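Local coordinates for protein alpha-1,2-mannosyltransferase (Ktr4), putative (Neosartorya fumigata, PDB 7BOP) that is a putative mannosyltransferase of the GT-A clan that binds guanosine-5'-diphosphate together with a manganese ion, at residues Y189-E194 with D206-M211; S281-G286 with R337-N342; Y167-R172 with G308-R313; N223-P228 with Y274-F279. All coordinates share one frame; numbering follows the deposited sequence.

Interaction 1. Residues Y189-E194 with D206-M211; sequences YYWRVE and DVFRFM. With MN (manganese (II) ion), chain G; GDP (guanosine-5'-diphosphate), chain H.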
# COMPACT_ATOMS: atom_id res chain seq x y z
N TYR A 189 11.52 -7.84 -4.03
CA TYR A 189 10.10 -7.74 -3.67
C TYR A 189 9.91 -7.51 -2.20
O TYR A 189 10.70 -7.95 -1.37
CB TYR A 189 9.32 -8.99 -4.11
CG TYR A 189 9.39 -9.22 -5.60
CD1 TYR A 189 8.48 -8.61 -6.46
CD2 TYR A 189 10.38 -10.02 -6.16
CE1 TYR A 189 8.54 -8.79 -7.84
CE2 TYR A 189 10.46 -10.21 -7.53
CZ TYR A 189 9.54 -9.60 -8.37
OH TYR A 189 9.62 -9.79 -9.73
N TYR A 190 8.83 -6.80 -1.87
CA TYR A 190 8.48 -6.54 -0.49
C TYR A 190 6.98 -6.75 -0.31
O TYR A 190 6.20 -6.60 -1.26
CB TYR A 190 8.88 -5.12 -0.08
CG TYR A 190 8.00 -4.04 -0.68
CD1 TYR A 190 8.20 -3.61 -1.99
CD2 TYR A 190 6.96 -3.46 0.05
CE1 TYR A 190 7.40 -2.63 -2.56
CE2 TYR A 190 6.15 -2.47 -0.51
CZ TYR A 190 6.37 -2.07 -1.82
OH TYR A 190 5.58 -1.11 -2.40
N TRP A 191 6.61 -7.12 0.91
CA TRP A 191 5.22 -7.15 1.37
C TRP A 191 5.19 -6.24 2.59
O TRP A 191 5.72 -6.58 3.65
CB TRP A 191 4.79 -8.59 1.72
CG TRP A 191 3.35 -8.80 2.16
CD1 TRP A 191 2.49 -7.86 2.67
CD2 TRP A 191 2.64 -10.03 2.15
NE1 TRP A 191 1.29 -8.43 2.96
CE2 TRP A 191 1.34 -9.77 2.65
CE3 TRP A 191 2.95 -11.34 1.75
CZ2 TRP A 191 0.36 -10.75 2.77
CZ3 TRP A 191 1.98 -12.33 1.88
CH2 TRP A 191 0.69 -12.03 2.38
N ARG A 192 4.58 -5.07 2.42
CA ARG A 192 4.45 -4.10 3.49
C ARG A 192 3.32 -4.49 4.43
O ARG A 192 2.20 -4.77 3.99
CB ARG A 192 4.21 -2.69 2.92
CG ARG A 192 3.87 -1.66 3.98
CD ARG A 192 3.88 -0.26 3.39
NE ARG A 192 3.12 0.67 4.21
CZ ARG A 192 2.73 1.88 3.82
NH1 ARG A 192 3.05 2.35 2.62
NH2 ARG A 192 2.02 2.64 4.66
N VAL A 193 3.62 -4.45 5.73
CA VAL A 193 2.69 -4.82 6.77
C VAL A 193 2.64 -3.68 7.80
O VAL A 193 3.67 -3.08 8.12
CB VAL A 193 3.18 -6.11 7.48
CG1 VAL A 193 2.18 -6.56 8.53
CG2 VAL A 193 3.43 -7.20 6.46
N GLU A 194 1.44 -3.41 8.31
CA GLU A 194 1.25 -2.47 9.40
C GLU A 194 0.72 -3.18 10.64
O GLU A 194 0.05 -4.20 10.52
CB GLU A 194 0.22 -1.39 9.02
CG GLU A 194 0.74 -0.39 8.02
CD GLU A 194 -0.04 0.93 7.98
OE1 GLU A 194 0.32 1.67 7.04
OE2 GLU A 194 -0.95 1.23 8.83
N ASP A 206 3.24 -19.24 -2.92
CA ASP A 206 4.24 -18.23 -2.66
C ASP A 206 3.88 -16.96 -3.45
O ASP A 206 4.09 -16.90 -4.67
CB ASP A 206 5.62 -18.77 -3.04
CG ASP A 206 6.74 -17.81 -2.73
OD1 ASP A 206 6.48 -16.59 -2.60
OD2 ASP A 206 7.91 -18.28 -2.63
N VAL A 207 3.36 -15.95 -2.76
CA VAL A 207 2.87 -14.74 -3.43
C VAL A 207 4.00 -13.97 -4.09
O VAL A 207 3.80 -13.33 -5.12
CB VAL A 207 2.08 -13.79 -2.50
CG1 VAL A 207 0.88 -14.52 -1.88
CG2 VAL A 207 2.96 -13.17 -1.42
N PHE A 208 5.20 -14.05 -3.52
CA PHE A 208 6.35 -13.36 -4.09
C PHE A 208 6.76 -13.95 -5.43
O PHE A 208 6.99 -13.22 -6.40
CB PHE A 208 7.54 -13.35 -3.13
CG PHE A 208 7.35 -12.47 -1.93
CD1 PHE A 208 7.06 -11.11 -2.07
CD2 PHE A 208 7.52 -12.99 -0.64
CE1 PHE A 208 6.93 -10.29 -0.95
CE2 PHE A 208 7.39 -12.16 0.48
CZ PHE A 208 7.10 -10.81 0.32
N ARG A 209 6.82 -15.27 -5.51
CA ARG A 209 7.16 -15.93 -6.77
C ARG A 209 6.00 -15.92 -7.75
O ARG A 209 6.22 -15.95 -8.96
CB ARG A 209 7.67 -17.34 -6.52
CG ARG A 209 8.97 -17.31 -5.71
CD ARG A 209 9.64 -18.67 -5.66
NE ARG A 209 10.19 -19.06 -6.96
CZ ARG A 209 10.85 -20.20 -7.21
NH1 ARG A 209 11.05 -21.10 -6.24
NH2 ARG A 209 11.30 -20.45 -8.43
N PHE A 210 4.77 -15.83 -7.25
CA PHE A 210 3.62 -15.52 -8.11
C PHE A 210 3.89 -14.20 -8.86
O PHE A 210 3.77 -14.16 -10.08
CB PHE A 210 2.31 -15.47 -7.30
CG PHE A 210 1.18 -14.79 -8.02
CD1 PHE A 210 0.45 -15.47 -8.98
CD2 PHE A 210 0.88 -13.46 -7.75
CE1 PHE A 210 -0.59 -14.83 -9.66
CE2 PHE A 210 -0.17 -12.82 -8.42
CZ PHE A 210 -0.90 -13.51 -9.38
N MET A 211 4.31 -13.17 -8.12
CA MET A 211 4.64 -11.86 -8.70
C MET A 211 5.81 -11.98 -9.69
O MET A 211 5.74 -11.48 -10.82
CB MET A 211 5.05 -10.84 -7.63
CG MET A 211 4.01 -10.52 -6.57
SD MET A 211 2.74 -9.41 -7.12
CE MET A 211 3.63 -7.87 -7.31
MN MN G . -2.27 2.14 10.00
PB GDP H . -2.62 5.24 9.22
O1B GDP H . -3.59 5.62 10.30
O2B GDP H . -2.57 3.73 8.92
O3B GDP H . -2.65 6.10 7.97
O3A GDP H . -1.21 5.63 9.93
PA GDP H . -0.36 4.70 10.95
O1A GDP H . -0.21 5.40 12.28
O2A GDP H . -0.91 3.26 10.86
O5' GDP H . 1.06 4.84 10.20
C5' GDP H . 1.33 4.14 8.99
C4' GDP H . 2.49 3.17 9.19
O4' GDP H . 3.67 3.92 9.51
C3' GDP H . 2.32 2.20 10.34
O3' GDP H . 3.02 1.00 10.00
C2' GDP H . 2.94 2.91 11.53
O2' GDP H . 3.44 1.99 12.51
C1' GDP H . 4.06 3.70 10.87
N9 GDP H . 4.42 5.03 11.43
C8 GDP H . 3.71 6.19 11.40
N7 GDP H . 4.43 7.19 11.98
C5 GDP H . 5.60 6.67 12.39
C6 GDP H . 6.82 7.15 13.07
O6 GDP H . 6.89 8.34 13.41
N1 GDP H . 7.83 6.29 13.30
C2 GDP H . 7.76 4.99 12.91
N2 GDP H . 8.80 4.14 13.16
N3 GDP H . 6.67 4.48 12.29
C4 GDP H . 5.60 5.25 12.01
O HOH W 1 -1.77 0.59 11.72
O HOH W 2 -3.70 2.92 11.68
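In the central sheet of this GT-A fold, strand 189-192 turns Tyr189 and Trp191 toward helix 207-213, and the ring of Phe208 reaches in between the two. Phe208 CD1 meets Tyr189 CB at 3.7 Å, and Phe208 CZ meets Trp191 CB at 3.5 Å. The rim of the ring is thus set against the backbone itself, with Tyr190 O and Trp191 N lying in the ring plane and Tyr190 C 3.6 Å from Phe208 CE1. Trp191 has CG anti to the backbone N (chi1 -178°), which sends the indole out toward the helix, where CZ3 comes to 3.5 Å from Val207 CG2, the two side chains crossing at about a right angle. A looser touch joins Tyr189 CE1 to Met211 CB at 4.1 Å.

The helix starts with an N-cap: Asp206 OD1 accepts from Arg209 N at 3.2 Å, from above the carboxylate plane, and more weakly from Phe208 N, while OD2 is gripped by the hydroxyls of Tyr57 and Tyr100. Just after strand 189-192 the chain supplies a metal ligand, at a place that probably corresponds to the DXD motif of many GT-A proteins. Glu194 OE2 binds manganese at 2.0 Å, and His343, two oxygens of guanosine-5'-diphosphate and two waters complete six ligands. Glu194 OE1 is engaged separately, by a 3.1 Å salt bridge from Arg192 NH2, whose neighbour NH1 pairs with Asp316.

Interaction 2. Residues S281-G286 with R337-N342; sequences SNFEIG and RDIGYN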
# COMPACT_ATOMS: atom_id res chain seq x y z
N SER A 281 -2.36 1.68 0.72
CA SER A 281 -0.96 1.26 0.83
C SER A 281 -0.52 0.64 2.16
O SER A 281 0.61 0.14 2.24
CB SER A 281 -0.05 2.45 0.53
OG SER A 281 -0.16 3.41 1.55
N ASN A 282 -1.35 0.67 3.20
CA ASN A 282 -1.03 -0.10 4.41
C ASN A 282 -0.76 -1.59 4.09
O ASN A 282 0.03 -2.23 4.78
CB ASN A 282 -2.08 0.06 5.51
CG ASN A 282 -3.49 -0.15 5.01
OD1 ASN A 282 -3.90 -1.26 4.68
ND2 ASN A 282 -4.24 0.94 4.98
N PHE A 283 -1.42 -2.10 3.05
CA PHE A 283 -1.08 -3.38 2.41
C PHE A 283 -0.44 -3.08 1.06
O PHE A 283 -1.03 -2.34 0.25
CB PHE A 283 -2.34 -4.22 2.16
CG PHE A 283 -2.10 -5.46 1.32
CD1 PHE A 283 -2.06 -5.38 -0.07
CD2 PHE A 283 -1.91 -6.70 1.92
CE1 PHE A 283 -1.82 -6.50 -0.85
CE2 PHE A 283 -1.67 -7.83 1.15
CZ PHE A 283 -1.63 -7.73 -0.24
N GLU A 284 0.72 -3.68 0.79
CA GLU A 284 1.34 -3.64 -0.54
C GLU A 284 2.21 -4.87 -0.71
O GLU A 284 2.91 -5.26 0.23
CB GLU A 284 2.27 -2.43 -0.71
CG GLU A 284 1.59 -1.08 -0.70
CD GLU A 284 2.48 0.06 -1.15
OE1 GLU A 284 1.93 1.01 -1.76
OE2 GLU A 284 3.72 0.02 -0.93
N ILE A 285 2.14 -5.46 -1.89
CA ILE A 285 3.16 -6.41 -2.34
C ILE A 285 3.72 -5.81 -3.62
O ILE A 285 2.98 -5.62 -4.58
CB ILE A 285 2.60 -7.82 -2.57
CG1 ILE A 285 2.06 -8.39 -1.24
CG2 ILE A 285 3.69 -8.73 -3.14
CD1 ILE A 285 1.28 -9.68 -1.37
N GLY A 286 5.01 -5.47 -3.63
CA GLY A 286 5.56 -4.70 -4.73
C GLY A 286 6.95 -5.05 -5.18
O GLY A 286 7.71 -5.69 -4.45
N ARG A 337 -7.38 -10.41 -4.58
CA ARG A 337 -8.73 -10.62 -4.07
C ARG A 337 -8.80 -11.77 -3.07
O ARG A 337 -9.62 -11.74 -2.16
CB ARG A 337 -9.72 -10.88 -5.21
CG ARG A 337 -9.50 -12.16 -6.01
CD ARG A 337 -9.80 -11.93 -7.49
NE ARG A 337 -11.20 -12.03 -7.77
CZ ARG A 337 -11.84 -11.53 -8.83
NH1 ARG A 337 -11.24 -10.83 -9.80
NH2 ARG A 337 -13.13 -11.74 -8.90
N ASP A 338 -7.90 -12.74 -3.22
CA ASP A 338 -7.85 -13.92 -2.35
C ASP A 338 -7.14 -13.73 -1.01
O ASP A 338 -7.15 -14.65 -0.18
CB ASP A 338 -7.23 -15.12 -3.09
CG ASP A 338 -5.84 -14.83 -3.67
OD1 ASP A 338 -5.58 -13.69 -4.12
OD2 ASP A 338 -5.00 -15.75 -3.69
N ILE A 339 -6.52 -12.57 -0.78
CA ILE A 339 -5.93 -12.25 0.52
C ILE A 339 -6.96 -11.47 1.33
O ILE A 339 -7.16 -10.27 1.11
CB ILE A 339 -4.61 -11.47 0.41
CG1 ILE A 339 -3.59 -12.29 -0.39
CG2 ILE A 339 -4.06 -11.15 1.80
CD1 ILE A 339 -2.27 -11.58 -0.65
N GLY A 340 -7.61 -12.16 2.26
CA GLY A 340 -8.55 -11.56 3.17
C GLY A 340 -7.83 -10.60 4.09
O GLY A 340 -6.83 -10.97 4.72
N TYR A 341 -8.32 -9.37 4.17
CA TYR A 341 -7.57 -8.28 4.81
C TYR A 341 -8.47 -7.25 5.46
O TYR A 341 -9.55 -6.97 4.95
CB TYR A 341 -6.67 -7.61 3.76
CG TYR A 341 -5.79 -6.51 4.32
CD1 TYR A 341 -4.63 -6.80 5.03
CD2 TYR A 341 -6.13 -5.17 4.15
CE1 TYR A 341 -3.83 -5.80 5.54
CE2 TYR A 341 -5.34 -4.16 4.66
CZ TYR A 341 -4.19 -4.48 5.35
OH TYR A 341 -3.40 -3.47 5.85
N ASN A 342 -8.01 -6.70 6.58
CA ASN A 342 -8.68 -5.60 7.27
C ASN A 342 -7.64 -4.69 7.93
O ASN A 342 -6.80 -5.17 8.69
CB ASN A 342 -9.68 -6.13 8.31
CG ASN A 342 -10.11 -5.09 9.36
OD1 ASN A 342 -9.91 -5.30 10.55
ND2 ASN A 342 -10.70 -3.97 8.92
O HOH W 3 -0.75 -4.21 6.46
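Tyr341 OH is held by two partners: it donates to Asn282 OD1 at 2.6 Å and receives a bond from a water 2.8 Å away, which also donates to Asn282 O. Asn282 therefore grips the hydroxyl twice, once directly and once through water. Its CG sits between the backbone N and the carbonyl carbon (chi1 49°), bringing the amide to the hydroxyl end of the phenol, its plane 16° from the ring's; the hydroxyl approaches OD1 somewhat tilted from the carbonyl plane. Over one face of the Tyr341 ring lies Phe283 CB, 4.0 Å from the ring centroid in a CH-pi contact. The Phe283 ring then turns its edge to the same phenol, an edge-to-face pair with planes at 61°. At the far rim, Phe283 CZ meets Ile339 CD1 at 3.9 Å, and Ile285 CD1 comes tip to tip with that methyl at 4.1 Å. The contact bridges two sheets, the large mixed one through strand 284-287 and the three-stranded one through strand 341-343, whose His343 binds manganese. With its proton committed to the amide oxygen and its own oxygen accepting from water, the buried hydroxyl uses both roles, and the phenol's position is fixed at its polar tip as well as across its face.

Interaction 3. Residues Y167-R172 with G308-R313; sequences YHQMCR and GFFYER. With GDP (guanosine-5'-diphosphate), chain H.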
# COMPACT_ATOMS: atom_id res chain seq x y z
N TYR A 167 3.81 12.04 10.80
CA TYR A 167 2.95 11.47 9.77
C TYR A 167 3.46 11.84 8.38
O TYR A 167 3.52 10.99 7.48
CB TYR A 167 1.48 11.89 9.93
CG TYR A 167 0.58 11.00 9.13
CD1 TYR A 167 0.14 9.78 9.66
CD2 TYR A 167 0.20 11.33 7.83
CE1 TYR A 167 -0.67 8.94 8.92
CE2 TYR A 167 -0.62 10.49 7.09
CZ TYR A 167 -1.05 9.29 7.64
OH TYR A 167 -1.85 8.45 6.92
N HIS A 168 3.84 13.11 8.22
CA HIS A 168 4.39 13.60 6.95
C HIS A 168 5.72 12.89 6.65
O HIS A 168 5.98 12.51 5.51
CB HIS A 168 4.63 15.11 6.98
CG HIS A 168 3.39 15.94 7.16
ND1 HIS A 168 2.82 16.66 6.13
CD2 HIS A 168 2.64 16.20 8.25
CE1 HIS A 168 1.77 17.32 6.59
NE2 HIS A 168 1.63 17.05 7.87
N GLN A 169 6.55 12.71 7.67
CA GLN A 169 7.84 12.02 7.49
C GLN A 169 7.63 10.56 7.07
O GLN A 169 8.34 10.05 6.20
CB GLN A 169 8.67 12.09 8.77
CG GLN A 169 9.12 13.51 9.09
CD GLN A 169 9.76 13.59 10.47
OE1 GLN A 169 9.06 13.60 11.47
NE2 GLN A 169 11.09 13.64 10.51
N MET A 170 6.64 9.91 7.67
CA MET A 170 6.25 8.55 7.29
C MET A 170 5.78 8.47 5.84
O MET A 170 6.20 7.58 5.11
CB MET A 170 5.19 8.02 8.26
CG MET A 170 4.65 6.64 7.91
SD MET A 170 3.34 6.69 6.67
CE MET A 170 2.05 7.53 7.59
N CYS A 171 4.93 9.40 5.42
CA CYS A 171 4.44 9.41 4.05
C CYS A 171 5.56 9.59 3.03
O CYS A 171 5.61 8.91 2.01
CB CYS A 171 3.40 10.52 3.85
SG CYS A 171 1.82 10.20 4.69
N ARG A 172 6.47 10.51 3.33
CA ARG A 172 7.65 10.74 2.50
C ARG A 172 8.55 9.50 2.46
O ARG A 172 9.02 9.10 1.39
CB ARG A 172 8.42 11.95 3.01
CG ARG A 172 9.70 12.25 2.26
CD ARG A 172 10.29 13.56 2.71
NE ARG A 172 11.48 13.86 1.92
CZ ARG A 172 12.74 13.57 2.26
NH1 ARG A 172 13.05 12.98 3.42
NH2 ARG A 172 13.72 13.89 1.43
N GLY A 308 5.09 19.42 -1.11
CA GLY A 308 3.78 18.96 -0.70
C GLY A 308 3.70 17.81 0.29
O GLY A 308 2.66 17.63 0.91
N PHE A 309 4.78 17.05 0.47
CA PHE A 309 4.84 16.10 1.59
C PHE A 309 4.75 16.79 2.95
O PHE A 309 4.30 16.18 3.93
CB PHE A 309 6.10 15.21 1.54
CG PHE A 309 6.06 14.19 0.44
CD1 PHE A 309 5.08 13.19 0.44
CD2 PHE A 309 6.98 14.22 -0.61
CE1 PHE A 309 5.02 12.26 -0.59
CE2 PHE A 309 6.93 13.27 -1.63
CZ PHE A 309 5.95 12.30 -1.63
N PHE A 310 5.18 18.06 3.01
CA PHE A 310 5.16 18.84 4.25
C PHE A 310 4.16 19.97 4.25
O PHE A 310 3.46 20.14 5.25
CB PHE A 310 6.57 19.33 4.59
CG PHE A 310 7.50 18.21 4.84
CD1 PHE A 310 7.51 17.58 6.07
CD2 PHE A 310 8.28 17.70 3.82
CE1 PHE A 310 8.33 16.49 6.30
CE2 PHE A 310 9.12 16.62 4.04
CZ PHE A 310 9.13 16.01 5.28
N TYR A 311 4.07 20.74 3.17
CA TYR A 311 3.12 21.86 3.10
C TYR A 311 1.68 21.40 2.86
O TYR A 311 0.73 22.13 3.15
CB TYR A 311 3.53 22.89 2.04
CG TYR A 311 4.97 23.37 2.18
CD1 TYR A 311 5.53 23.66 3.43
CD2 TYR A 311 5.77 23.55 1.05
CE1 TYR A 311 6.84 24.11 3.55
CE2 TYR A 311 7.08 24.00 1.16
CZ TYR A 311 7.62 24.28 2.41
OH TYR A 311 8.91 24.72 2.52
N GLU A 312 1.54 20.19 2.31
CA GLU A 312 0.25 19.51 2.27
C GLU A 312 0.48 18.21 3.02
O GLU A 312 1.46 18.13 3.77
CB GLU A 312 -0.22 19.35 0.82
CG GLU A 312 -0.58 20.70 0.21
CD GLU A 312 -0.88 20.67 -1.27
OE1 GLU A 312 -1.29 19.62 -1.83
OE2 GLU A 312 -0.75 21.74 -1.90
N ARG A 313 -0.38 17.21 2.87
CA ARG A 313 -0.16 15.93 3.54
C ARG A 313 -0.29 14.81 2.52
O ARG A 313 -1.10 13.90 2.67
CB ARG A 313 -1.14 15.76 4.71
CG ARG A 313 -0.72 14.71 5.73
CD ARG A 313 -1.86 13.80 6.14
NE ARG A 313 -2.30 12.98 5.01
CZ ARG A 313 -3.21 12.01 5.07
NH1 ARG A 313 -3.81 11.69 6.21
NH2 ARG A 313 -3.51 11.34 3.96
PB GDP H . -2.62 5.24 9.22
O1B GDP H . -3.59 5.62 10.30
O2B GDP H . -2.57 3.73 8.92
O3B GDP H . -2.65 6.10 7.97
O3A GDP H . -1.21 5.63 9.93
PA GDP H . -0.36 4.70 10.95
O1A GDP H . -0.21 5.40 12.28
O2A GDP H . -0.91 3.26 10.86
O5' GDP H . 1.06 4.84 10.20
C5' GDP H . 1.33 4.14 8.99
C4' GDP H . 2.49 3.17 9.19
O4' GDP H . 3.67 3.92 9.51
C3' GDP H . 2.32 2.20 10.34
O3' GDP H . 3.02 1.00 10.00
C2' GDP H . 2.94 2.91 11.53
O2' GDP H . 3.44 1.99 12.51
C1' GDP H . 4.06 3.70 10.87
N9 GDP H . 4.42 5.03 11.43
C8 GDP H . 3.71 6.19 11.40
N7 GDP H . 4.43 7.19 11.98
C5 GDP H . 5.60 6.67 12.39
C6 GDP H . 6.82 7.15 13.07
O6 GDP H . 6.89 8.34 13.41
N1 GDP H . 7.83 6.29 13.30
C2 GDP H . 7.76 4.99 12.91
N2 GDP H . 8.80 4.14 13.16
N3 GDP H . 6.67 4.48 12.29
C4 GDP H . 5.60 5.25 12.01
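From CB outward, His168 is lodged against residues 309-313. His168 CB lies 3.9 Å from Phe310 CD1; with CG anti to the carbonyl carbon (chi1 -63°), the ring then swings out so that ND1 donates to Phe309 O at 2.7 Å, the acceptor lying exactly in the imidazole plane. The next ring atom, CE1, comes to 3.0 Å from Glu312 O at the same edge, and NE2 is hydrogen-bonded to Asp163. Over one face sits Arg313 CG, 4.0 Å from the ring centroid, a CH-pi contact. The histidine in this way ties helix 165-177 of the GT-A domain to the short, weakly bonded helix 308-311 and the loop after it. Farther along the helix, Arg172 CA stands over a face of the Phe309 ring, while Arg172 CD touches the edge of Phe310 at CE2, 3.5 Å away, before its guanidinium reaches Asp304. Arg313, bent in mid-chain, continues past the histidine to Tyr167: its CD is 3.6 Å from Tyr167 CD2, and Tyr167 CE2 lies over one face of the guanidinium, the two planes 35° apart. Tyr167 OH donates to O3B of guanosine-5'-diphosphate at 2.7 Å, and Met170 CG lies 3.3 Å from O4' of the same ligand.

Interaction 4. Residues N223-P228 with Y274-F279; sequences NLFDDP and YSTCHF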
# COMPACT_ATOMS: atom_id res chain seq x y z
N ASN A 223 -9.13 -0.37 -2.48
CA ASN A 223 -9.00 0.77 -3.39
C ASN A 223 -10.01 1.83 -2.92
O ASN A 223 -11.21 1.58 -2.96
CB ASN A 223 -9.27 0.33 -4.82
CG ASN A 223 -8.79 1.33 -5.87
OD1 ASN A 223 -9.19 2.50 -5.88
ND2 ASN A 223 -7.93 0.86 -6.77
N LEU A 224 -9.51 2.98 -2.48
CA LEU A 224 -10.32 3.98 -1.78
C LEU A 224 -10.21 5.37 -2.38
O LEU A 224 -9.20 5.71 -3.00
CB LEU A 224 -9.84 4.13 -0.32
CG LEU A 224 -9.82 2.93 0.62
CD1 LEU A 224 -9.34 3.39 1.99
CD2 LEU A 224 -11.18 2.30 0.75
N PHE A 225 -11.22 6.19 -2.12
CA PHE A 225 -11.11 7.64 -2.25
C PHE A 225 -10.25 8.20 -1.10
O PHE A 225 -10.17 7.61 -0.02
CB PHE A 225 -12.50 8.30 -2.25
CG PHE A 225 -13.29 8.03 -3.49
CD1 PHE A 225 -13.16 8.86 -4.59
CD2 PHE A 225 -14.11 6.92 -3.59
CE1 PHE A 225 -13.87 8.61 -5.76
CE2 PHE A 225 -14.82 6.66 -4.76
CZ PHE A 225 -14.70 7.50 -5.85
N ASP A 226 -9.59 9.32 -1.36
CA ASP A 226 -8.84 10.04 -0.33
C ASP A 226 -9.55 11.34 0.01
O ASP A 226 -10.52 11.73 -0.64
CB ASP A 226 -7.41 10.34 -0.79
CG ASP A 226 -6.39 10.28 0.35
OD1 ASP A 226 -6.77 10.45 1.53
OD2 ASP A 226 -5.20 10.06 0.06
N ASP A 227 -9.05 11.99 1.05
CA ASP A 227 -9.46 13.34 1.40
C ASP A 227 -8.77 14.35 0.46
O ASP A 227 -7.55 14.52 0.54
CB ASP A 227 -9.07 13.61 2.86
CG ASP A 227 -9.47 14.99 3.34
OD1 ASP A 227 -10.08 15.77 2.58
OD2 ASP A 227 -9.15 15.30 4.50
N PRO A 228 -9.53 15.04 -0.41
CA PRO A 228 -8.93 16.04 -1.32
C PRO A 228 -8.10 17.12 -0.63
O PRO A 228 -7.15 17.63 -1.23
CB PRO A 228 -10.13 16.69 -2.02
CG PRO A 228 -11.29 15.80 -1.76
CD PRO A 228 -11.01 15.03 -0.51
N TYR A 274 -7.52 15.11 -10.10
CA TYR A 274 -7.25 13.75 -9.62
C TYR A 274 -8.47 13.21 -8.86
O TYR A 274 -9.03 13.90 -8.02
CB TYR A 274 -5.98 13.76 -8.76
CG TYR A 274 -5.65 12.54 -7.95
CD1 TYR A 274 -5.70 11.26 -8.52
CD2 TYR A 274 -5.22 12.65 -6.62
CE1 TYR A 274 -5.37 10.14 -7.78
CE2 TYR A 274 -4.87 11.52 -5.88
CZ TYR A 274 -4.96 10.27 -6.46
OH TYR A 274 -4.65 9.13 -5.75
N SER A 275 -8.89 11.99 -9.18
CA SER A 275 -10.06 11.35 -8.55
C SER A 275 -9.89 11.17 -7.04
O SER A 275 -10.88 11.03 -6.32
CB SER A 275 -10.31 9.98 -9.17
OG SER A 275 -9.25 9.08 -8.82
N THR A 276 -8.63 11.15 -6.59
CA THR A 276 -8.18 10.85 -5.22
C THR A 276 -8.12 9.36 -4.93
O THR A 276 -7.70 8.96 -3.85
CB THR A 276 -8.98 11.56 -4.10
OG1 THR A 276 -10.23 10.87 -3.88
CG2 THR A 276 -9.19 13.04 -4.40
N CYS A 277 -8.51 8.53 -5.90
CA CYS A 277 -8.53 7.09 -5.70
C CYS A 277 -7.11 6.54 -5.64
O CYS A 277 -6.20 7.01 -6.34
CB CYS A 277 -9.33 6.38 -6.78
SG CYS A 277 -11.07 6.80 -6.68
N HIS A 278 -6.92 5.57 -4.76
CA HIS A 278 -5.61 5.04 -4.50
C HIS A 278 -5.72 3.63 -3.99
O HIS A 278 -6.72 3.23 -3.37
CB HIS A 278 -4.89 5.93 -3.47
CG HIS A 278 -5.59 6.06 -2.16
ND1 HIS A 278 -6.57 7.02 -1.93
CD2 HIS A 278 -5.46 5.38 -1.00
CE1 HIS A 278 -7.00 6.91 -0.69
NE2 HIS A 278 -6.34 5.93 -0.10
N PHE A 279 -4.66 2.88 -4.25
CA PHE A 279 -4.47 1.57 -3.65
C PHE A 279 -4.16 1.84 -2.19
O PHE A 279 -3.38 2.74 -1.88
CB PHE A 279 -3.30 0.86 -4.32
CG PHE A 279 -3.43 0.76 -5.82
CD1 PHE A 279 -4.47 0.03 -6.39
CD2 PHE A 279 -2.52 1.38 -6.65
CE1 PHE A 279 -4.59 -0.07 -7.76
CE2 PHE A 279 -2.63 1.29 -8.02
CZ PHE A 279 -3.66 0.56 -8.58
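Cys277 SG, already joined to Cys375 in a disulfide, rests over a face of the Phe225 ring, 3.7 Å from its centroid and 20° off the normal, a sulfur-aromatic contact. It lies just beyond the end of a short antiparallel ladder in which Leu224 and His278 form the hydrogen-bonded pair: Leu224 N donates to His278 O at 2.9 Å, and His278 N returns the bond to Leu224 O at the same length. Asn223 and Phe279 make the neighbouring non-hydrogen-bonded pair, with Asn223 ND2 3.6 Å from Phe279 CD1. With chi1 at 59° the imidazole of His278 leans over the partner strand, Leu224 O lying over one face, while ND1 donates almost straight back to Thr276 O at 3.0 Å. Asp226 CB touches His278 CE1 at 3.5 Å. The turn leading into this strand is an ST turn, Ser275 OG accepting from Cys277 N. Through these bonds the large mixed sheet gains strand 278-279 beside strand 218-224. Where the regular pairing stops, Asp226 N donates to Thr276 OG1 at 3.0 Å: a side-chain oxygen serves as acceptor beyond the ladder, so the hydrogen bonding between the segments outlasts the strands themselves.

All four contacts are largely buried, but interactions 3 and 4 include partly exposed residues, whereas every touching residue of interactions 1 and 2 is buried. Interactions 1, 2 and 4 share the large mixed sheet. The first two meet directly, since strands 189-192 and 284-287 are neighbours in it, and Tyr190 OH probably bonds Glu284 OE2. Interaction 4 builds the sheet by backbone pairing; interaction 1 covers it with a helix by apolar contact, with no hydrogen bond between the segments, and interaction 2 adds one hydroxyl bond to an aromatic cluster. Interaction 3 joins a helix to a short helix and its following loop, through a histidine bond and arginine-aromatic packing. Interactions 1 and 3 both touch guanosine-5'-diphosphate.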